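PDB 1O75: putative DD-carboxypeptidase TP_0574 from Treponema pallidum, which binds penicillin and shows zinc-dependent carboxypeptidase activity on synthetic depsipeptides, possibly lowering peptidoglycan cross-linking as a D,D-carboxypeptidase. Local coordinates for residues T257-Y262 and A274-T278; P310-L315 and V326-L332. The protein carries 2 engineered substitutions. All coordinates share one frame; numbering follows the deposited sequence.

Contact 1. Residues T257-Y262 and A274-T278. With XE (xenon), chain F.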
loop_
_atom_site.group_PDB
_atom_site.type_symbol
_atom_site.label_atom_id
_atom_site.label_comp_id
_atom_site.label_asym_id
_atom_site.label_seq_id
_atom_site.Cartn_x
_atom_site.Cartn_y
_atom_site.Cartn_z
ATOM N N THR B 257 2.719 -21.356 8.944
ATOM C CA THR B 257 4.035 -20.890 9.361
ATOM C C THR B 257 5.084 -20.905 8.250
ATOM O O THR B 257 4.769 -21.192 7.078
ATOM C CB THR B 257 4.461 -21.758 10.584
ATOM O OG1 THR B 257 5.618 -21.201 11.217
ATOM C CG2 THR B 257 4.727 -23.231 10.149
ATOM N N VAL B 258 6.328 -20.568 8.611
ATOM C CA VAL B 258 7.424 -20.538 7.649
ATOM C C VAL B 258 8.681 -21.153 8.247
ATOM O O VAL B 258 9.032 -20.883 9.404
ATOM C CB VAL B 258 7.835 -19.088 7.249
ATOM C CG1 VAL B 258 8.738 -19.125 5.988
ATOM C CG2 VAL B 258 6.628 -18.246 7.008
ATOM N N ARG B 259 9.367 -21.961 7.452
ATOM C CA ARG B 259 10.622 -22.552 7.888
ATOM C C ARG B 259 11.740 -21.764 7.221
ATOM O O ARG B 259 11.651 -21.427 6.037
ATOM C CB ARG B 259 10.718 -24.005 7.440
ATOM C CG ARG B 259 12.027 -24.690 7.896
ATOM C CD ARG B 259 12.206 -26.033 7.157
ATOM N NE ARG B 259 13.420 -26.724 7.574
ATOM C CZ ARG B 259 13.444 -27.696 8.479
ATOM N NH1 ARG B 259 12.318 -28.085 9.055
ATOM N NH2 ARG B 259 14.592 -28.283 8.805
ATOM N N TYR B 260 12.785 -21.438 7.967
ATOM C CA TYR B 260 13.930 -20.751 7.360
ATOM C C TYR B 260 15.086 -21.783 7.277
ATOM O O TYR B 260 15.442 -22.369 8.302
ATOM C CB TYR B 260 14.441 -19.588 8.240
ATOM C CG TYR B 260 13.501 -18.389 8.388
ATOM C CD1 TYR B 260 12.369 -18.254 7.573
ATOM C CD2 TYR B 260 13.766 -17.384 9.330
ATOM C CE1 TYR B 260 11.513 -17.139 7.691
ATOM C CE2 TYR B 260 12.920 -16.258 9.460
ATOM C CZ TYR B 260 11.799 -16.147 8.634
ATOM O OH TYR B 260 10.975 -15.047 8.749
ATOM N N ASP B 261 15.647 -22.005 6.089
ATOM C CA ASP B 261 16.825 -22.880 5.959
ATOM C C ASP B 261 17.946 -21.905 5.552
ATOM O O ASP B 261 17.792 -21.128 4.604
ATOM C CB ASP B 261 16.656 -23.954 4.882
ATOM C CG ASP B 261 15.720 -25.057 5.300
ATOM O OD1 ASP B 261 15.733 -25.453 6.482
ATOM O OD2 ASP B 261 14.983 -25.546 4.444
ATOM N N TYR B 262 19.061 -21.967 6.274
ATOM C CA TYR B 262 20.199 -21.062 6.076
ATOM C C TYR B 262 21.404 -21.770 5.451
ATOM O O TYR B 262 21.890 -22.772 5.988
ATOM C CB TYR B 262 20.585 -20.486 7.440
ATOM C CG TYR B 262 21.736 -19.509 7.448
ATOM C CD1 TYR B 262 21.837 -18.516 6.483
ATOM C CD2 TYR B 262 22.691 -19.533 8.480
ATOM C CE1 TYR B 262 22.855 -17.554 6.541
ATOM C CE2 TYR B 262 23.713 -18.579 8.549
ATOM C CZ TYR B 262 23.785 -17.598 7.576
ATOM O OH TYR B 262 24.788 -16.649 7.614
ATOM N N ALA B 274 21.904 -24.523 8.802
ATOM C CA ALA B 274 20.964 -24.634 9.915
ATOM C C ALA B 274 19.529 -24.338 9.457
ATOM O O ALA B 274 19.330 -23.760 8.386
ATOM C CB ALA B 274 21.365 -23.653 11.022
ATOM N N SER B 275 18.554 -24.741 10.281
ATOM C CA SER B 275 17.127 -24.515 10.021
ATOM C C SER B 275 16.522 -23.846 11.257
ATOM O O SER B 275 16.899 -24.165 12.389
ATOM C CB SER B 275 16.412 -25.840 9.758
ATOM O OG SER B 275 16.888 -26.422 8.557
ATOM N N TYR B 276 15.596 -22.912 11.042
ATOM C CA TYR B 276 14.955 -22.220 12.145
ATOM C C TYR B 276 13.438 -22.242 11.966
ATOM O O TYR B 276 12.927 -22.282 10.841
ATOM C CB TYR B 276 15.436 -20.758 12.209
ATOM C CG TYR B 276 16.943 -20.595 12.092
ATOM C CD1 TYR B 276 17.791 -20.936 13.148
ATOM C CD2 TYR B 276 17.514 -20.116 10.923
ATOM C CE1 TYR B 276 19.206 -20.802 13.028
ATOM C CE2 TYR B 276 18.922 -19.970 10.788
ATOM C CZ TYR B 276 19.751 -20.316 11.844
ATOM O OH TYR B 276 21.106 -20.131 11.733
ATOM N N GLY B 277 12.731 -22.248 13.088
ATOM C CA GLY B 277 11.277 -22.208 13.070
ATOM C C GLY B 277 10.941 -20.734 13.260
ATOM O O GLY B 277 11.832 -19.946 13.607
ATOM N N THR B 278 9.684 -20.355 13.040
ATOM C CA THR B 278 9.272 -18.963 13.178
ATOM C C THR B 278 7.927 -18.875 13.897
ATOM O O THR B 278 7.220 -19.877 14.056
ATOM C CB THR B 278 9.085 -18.296 11.816
ATOM O OG1 THR B 278 8.064 -19.003 11.088
ATOM C CG2 THR B 278 10.416 -18.282 11.008
HETATM XE XE XE F . 13.553 -13.974 6.455
#

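Contact 2. Residues P310-L315 and V326-L332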
loop_
_atom_site.group_PDB
_atom_site.type_symbol
_atom_site.label_atom_id
_atom_site.label_comp_id
_atom_site.label_asym_id
_atom_site.label_seq_id
_atom_site.Cartn_x
_atom_site.Cartn_y
_atom_site.Cartn_z
ATOM N N PRO B 310 23.932 -12.804 7.872
ATOM C CA PRO B 310 23.736 -12.499 6.459
ATOM C C PRO B 310 24.074 -13.732 5.596
ATOM O O PRO B 310 24.852 -14.593 6.006
ATOM C CB PRO B 310 24.714 -11.348 6.210
ATOM C CG PRO B 310 24.803 -10.672 7.566
ATOM C CD PRO B 310 24.887 -11.866 8.497
ATOM N N GLY B 311 23.494 -13.810 4.408
ATOM C CA GLY B 311 23.759 -14.954 3.559
ATOM C C GLY B 311 22.524 -15.395 2.779
ATOM O O GLY B 311 21.586 -14.623 2.595
ATOM N N TYR B 312 22.543 -16.649 2.344
ATOM C CA TYR B 312 21.487 -17.236 1.540
ATOM C C TYR B 312 20.521 -18.048 2.355
ATOM O O TYR B 312 20.918 -18.956 3.121
ATOM C CB TYR B 312 22.097 -18.127 0.460
ATOM C CG TYR B 312 22.928 -17.348 -0.508
ATOM C CD1 TYR B 312 22.364 -16.800 -1.659
ATOM C CD2 TYR B 312 24.273 -17.088 -0.235
ATOM C CE1 TYR B 312 23.123 -16.011 -2.516
ATOM C CE2 TYR B 312 25.039 -16.288 -1.084
ATOM C CZ TYR B 312 24.460 -15.757 -2.212
ATOM O OH TYR B 312 25.207 -14.934 -3.016
ATOM N N TYR B 313 19.245 -17.730 2.162
ATOM C CA TYR B 313 18.187 -18.408 2.864
ATOM C C TYR B 313 17.190 -19.015 1.893
ATOM O O TYR B 313 17.026 -18.555 0.765
ATOM C CB TYR B 313 17.422 -17.445 3.792
ATOM C CG TYR B 313 18.200 -16.976 4.997
ATOM C CD1 TYR B 313 19.159 -15.964 4.889
ATOM C CD2 TYR B 313 17.982 -17.552 6.245
ATOM C CE1 TYR B 313 19.879 -15.542 6.020
ATOM C CE2 TYR B 313 18.688 -17.144 7.356
ATOM C CZ TYR B 313 19.634 -16.137 7.242
ATOM O OH TYR B 313 20.304 -15.746 8.380
ATOM N N ARG B 314 16.527 -20.054 2.363
ATOM C CA ARG B 314 15.484 -20.711 1.598
ATOM C C ARG B 314 14.298 -20.667 2.551
ATOM O O ARG B 314 14.385 -21.204 3.661
ATOM C CB ARG B 314 15.857 -22.167 1.286
ATOM C CG ARG B 314 14.696 -22.975 0.713
ATOM C CD ARG B 314 15.197 -24.173 -0.117
ATOM N NE ARG B 314 15.845 -23.720 -1.353
ATOM C CZ ARG B 314 16.664 -24.461 -2.089
ATOM N NH1 ARG B 314 16.953 -25.714 -1.723
ATOM N NH2 ARG B 314 17.198 -23.951 -3.189
ATOM N N LEU B 315 13.214 -20.021 2.123
ATOM C CA LEU B 315 12.003 -19.883 2.941
ATOM C C LEU B 315 10.939 -20.854 2.442
ATOM O O LEU B 315 10.693 -20.936 1.245
ATOM C CB LEU B 315 11.432 -18.446 2.815
ATOM C CG LEU B 315 12.441 -17.307 2.845
ATOM C CD1 LEU B 315 11.726 -15.958 2.783
ATOM C CD2 LEU B 315 13.278 -17.414 4.104
ATOM N N VAL B 326 8.242 -22.428 -1.910
ATOM C CA VAL B 326 9.639 -22.249 -1.539
ATOM C C VAL B 326 10.217 -21.032 -2.224
ATOM O O VAL B 326 10.087 -20.879 -3.434
ATOM C CB VAL B 326 10.494 -23.507 -1.922
ATOM C CG1 VAL B 326 11.942 -23.319 -1.488
ATOM C CG2 VAL B 326 9.919 -24.759 -1.251
ATOM N N ALA B 327 10.889 -20.186 -1.455
ATOM C CA ALA B 327 11.496 -18.980 -2.011
ATOM C C ALA B 327 12.930 -18.823 -1.536
ATOM O O ALA B 327 13.209 -18.962 -0.348
ATOM C CB ALA B 327 10.679 -17.744 -1.601
ATOM N N ASP B 328 13.834 -18.530 -2.465
ATOM C CA ASP B 328 15.230 -18.320 -2.117
ATOM C C ASP B 328 15.530 -16.813 -2.124
ATOM O O ASP B 328 15.144 -16.093 -3.055
ATOM C CB ASP B 328 16.147 -19.033 -3.115
ATOM C CG ASP B 328 16.096 -20.567 -2.974
ATOM O OD1 ASP B 328 15.533 -21.054 -1.975
ATOM O OD2 ASP B 328 16.632 -21.277 -3.854
ATOM N N VAL B 329 16.218 -16.343 -1.092
ATOM C CA VAL B 329 16.546 -14.928 -1.000
ATOM C C VAL B 329 17.913 -14.755 -0.367
ATOM O O VAL B 329 18.379 -15.614 0.374
ATOM C CB VAL B 329 15.480 -14.171 -0.144
ATOM C CG1 VAL B 329 15.498 -14.670 1.310
ATOM C CG2 VAL B 329 15.786 -12.701 -0.157
ATOM N N ARG B 330 18.564 -13.641 -0.655
ATOM C CA ARG B 330 19.876 -13.385 -0.070
ATOM C C ARG B 330 19.845 -12.097 0.752
ATOM O O ARG B 330 19.329 -11.082 0.289
ATOM C CB ARG B 330 20.942 -13.254 -1.167
ATOM C CG ARG B 330 22.360 -13.037 -0.589
ATOM C CD ARG B 330 23.347 -12.578 -1.658
ATOM N NE ARG B 330 24.605 -12.159 -1.041
ATOM C CZ ARG B 330 25.586 -11.556 -1.706
ATOM N NH1 ARG B 330 25.446 -11.301 -3.000
ATOM N NH2 ARG B 330 26.706 -11.229 -1.084
ATOM N N PHE B 331 20.362 -12.150 1.975
ATOM C CA PHE B 331 20.420 -10.950 2.803
ATOM C C PHE B 331 21.898 -10.524 2.845
ATOM O O PHE B 331 22.765 -11.286 3.247
ATOM C CB PHE B 331 19.885 -11.217 4.211
ATOM C CG PHE B 331 18.428 -11.630 4.248
ATOM C CD1 PHE B 331 17.496 -11.020 3.410
ATOM C CD2 PHE B 331 17.984 -12.590 5.173
ATOM C CE1 PHE B 331 16.129 -11.352 3.485
ATOM C CE2 PHE B 331 16.624 -12.934 5.267
ATOM C CZ PHE B 331 15.693 -12.309 4.416
ATOM N N LEU B 332 22.158 -9.297 2.409
ATOM C CA LEU B 332 23.504 -8.746 2.341
ATOM C C LEU B 332 24.144 -8.438 3.682
ATOM O O LEU B 332 23.452 -8.237 4.680
ATOM C CB LEU B 332 23.490 -7.473 1.485
ATOM C CG LEU B 332 23.129 -7.758 0.024
ATOM C CD1 LEU B 332 22.779 -6.468 -0.687
ATOM C CD2 LEU B 332 24.312 -8.475 -0.664
#

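Contact 1. Residues T257-Y262 and A274-T278
Tyr260 and Tyr276 face each other as a hydrogen-bonded pair in an antiparallel beta hairpin, whose strand 274-276 forms one border of a four-stranded sheet within the E-set-like domain C. Their backbones exchange two bonds, Tyr260 N to Tyr276 O at 3.0 Å and Tyr276 N to Tyr260 O. At the next hydrogen-bonded pair, Tyr262 N meets Ala274 O almost head-on, while the return bond from Ala274 N is weak.

The two faces of the hairpin contrast. Packing is dense around the buried Tyr260, Tyr276 and Thr278 and thins toward the partly exposed Tyr262 and Ala274. Thr278 CG2 sits over the centre of the Tyr260 ring in a CH-pi contact, 3.5 Å from the ring centroid, and xenon lies against the other face, 3.5 Å from Tyr260 CZ. The ring is thus sandwiched between a methyl group and the noble gas, and its hydroxyl is tied to Gly297 O. Thr278 can do two jobs because chi1 (60°) wedges OG1 between its own backbone N and carbonyl carbon: CG2 is left for the ring, while OG1 donates to Val258 O at 2.7 Å, in the carbonyl plane and on a lone pair. Beyond it, Tyr276 and Tyr262 run side by side, Tyr276 CE2 3.8 Å from Tyr262 CB.

The face of Asp261 and Ser275 is partly exposed and polar. Extended along its chain, Arg259 brings NE to Asp261 OD1 at 2.9 Å, a salt bridge close to the guanidinium plane. The same oxygen accepts a second hydrogen bond, and this shared load would be expected to favour the ionised carboxylate: Ser275 OG donates to Asp261 OD1 at 2.6 Å, approaching nearly along the C-O axis.

Contact 2. Residues P310-L315 and V326-L332
The first torsion of Arg314 (169°) sets its CG trans to the backbone N, and a bend at chi3 (-69°) then turns the guanidinium alongside Asp328, a cross-strand neighbour in a non-hydrogen-bonded pair. The grip is side-on and two-pronged: NE reaches Asp328 OD1 at 2.8 Å on its syn lone pair, and NH2 reaches Asp328 OD2, also at 2.8 Å and nearly straight. Guanidinium and carboxylate are close to coplanar, so the two bonds together restrict rotation of both groups. Val326 CG1 packs against the aliphatic part of the arginine, 3.5 Å from Arg314 CG.

Farther along this partly exposed face, Arg330 stretches out across Tyr312. Its CG lies 3.8 Å from the centroid of the Tyr312 ring, a CH-pi contact displaced toward the rim, and Arg330 CD comes within 3.3 Å of Tyr312 OH. The guanidinium itself is sandwiched, with Tyr312 OH over one face and Leu332 CD2 over the opposite one.

The reverse side is apolar and buried. Tyr313 and Phe331 meet obliquely, Tyr313 CD1 lying 3.6 Å from Phe331 CD2, while Val329 CG1 touches both Tyr313 CB and Leu315 CD1. The Tyr313 hydroxyl is satisfied by Gly309 O. Gly311 faces Phe331, and its positive phi (143°) is a backbone conformation that glycine tolerates.

Paired bonds between Gly311 and Phe331, Tyr313 and Val329, and Leu315 and Ala327 hold the strands together; Leu315 N to Ala327 O measures 2.7 Å. Such alternation of a polar face with a buried one belongs to an antiparallel hairpin at the border of a beta-sandwich sheet, here packed through Leu315 and Phe331 against strands 229-237 and 293-298, with Phe331 lining the xenon pocket.

Contacts 1 and 2 are successive hairpins of one antiparallel sheet, their centres about 11 Å apart. Their inner strands, 255-262 and 311-319, are neighbours, so contact 1 supplies one border of the sheet and contact 2 the other. The seam is closed by Asp261 O and Arg314 N, 2.8 Å apart, and by Tyr262 OH, which lies 2.6 Å from Pro310 O, while the stacked rings of Tyr262 and Tyr313 continue the packed face from one hairpin to the other. The same xenon is reached from both hairpins: Tyr260 comes from contact 1 and Phe331, whose nearest side-chain atom is about 3 Å from the xenon, from contact 2, with Cys296 and Gly297 completing the pocket.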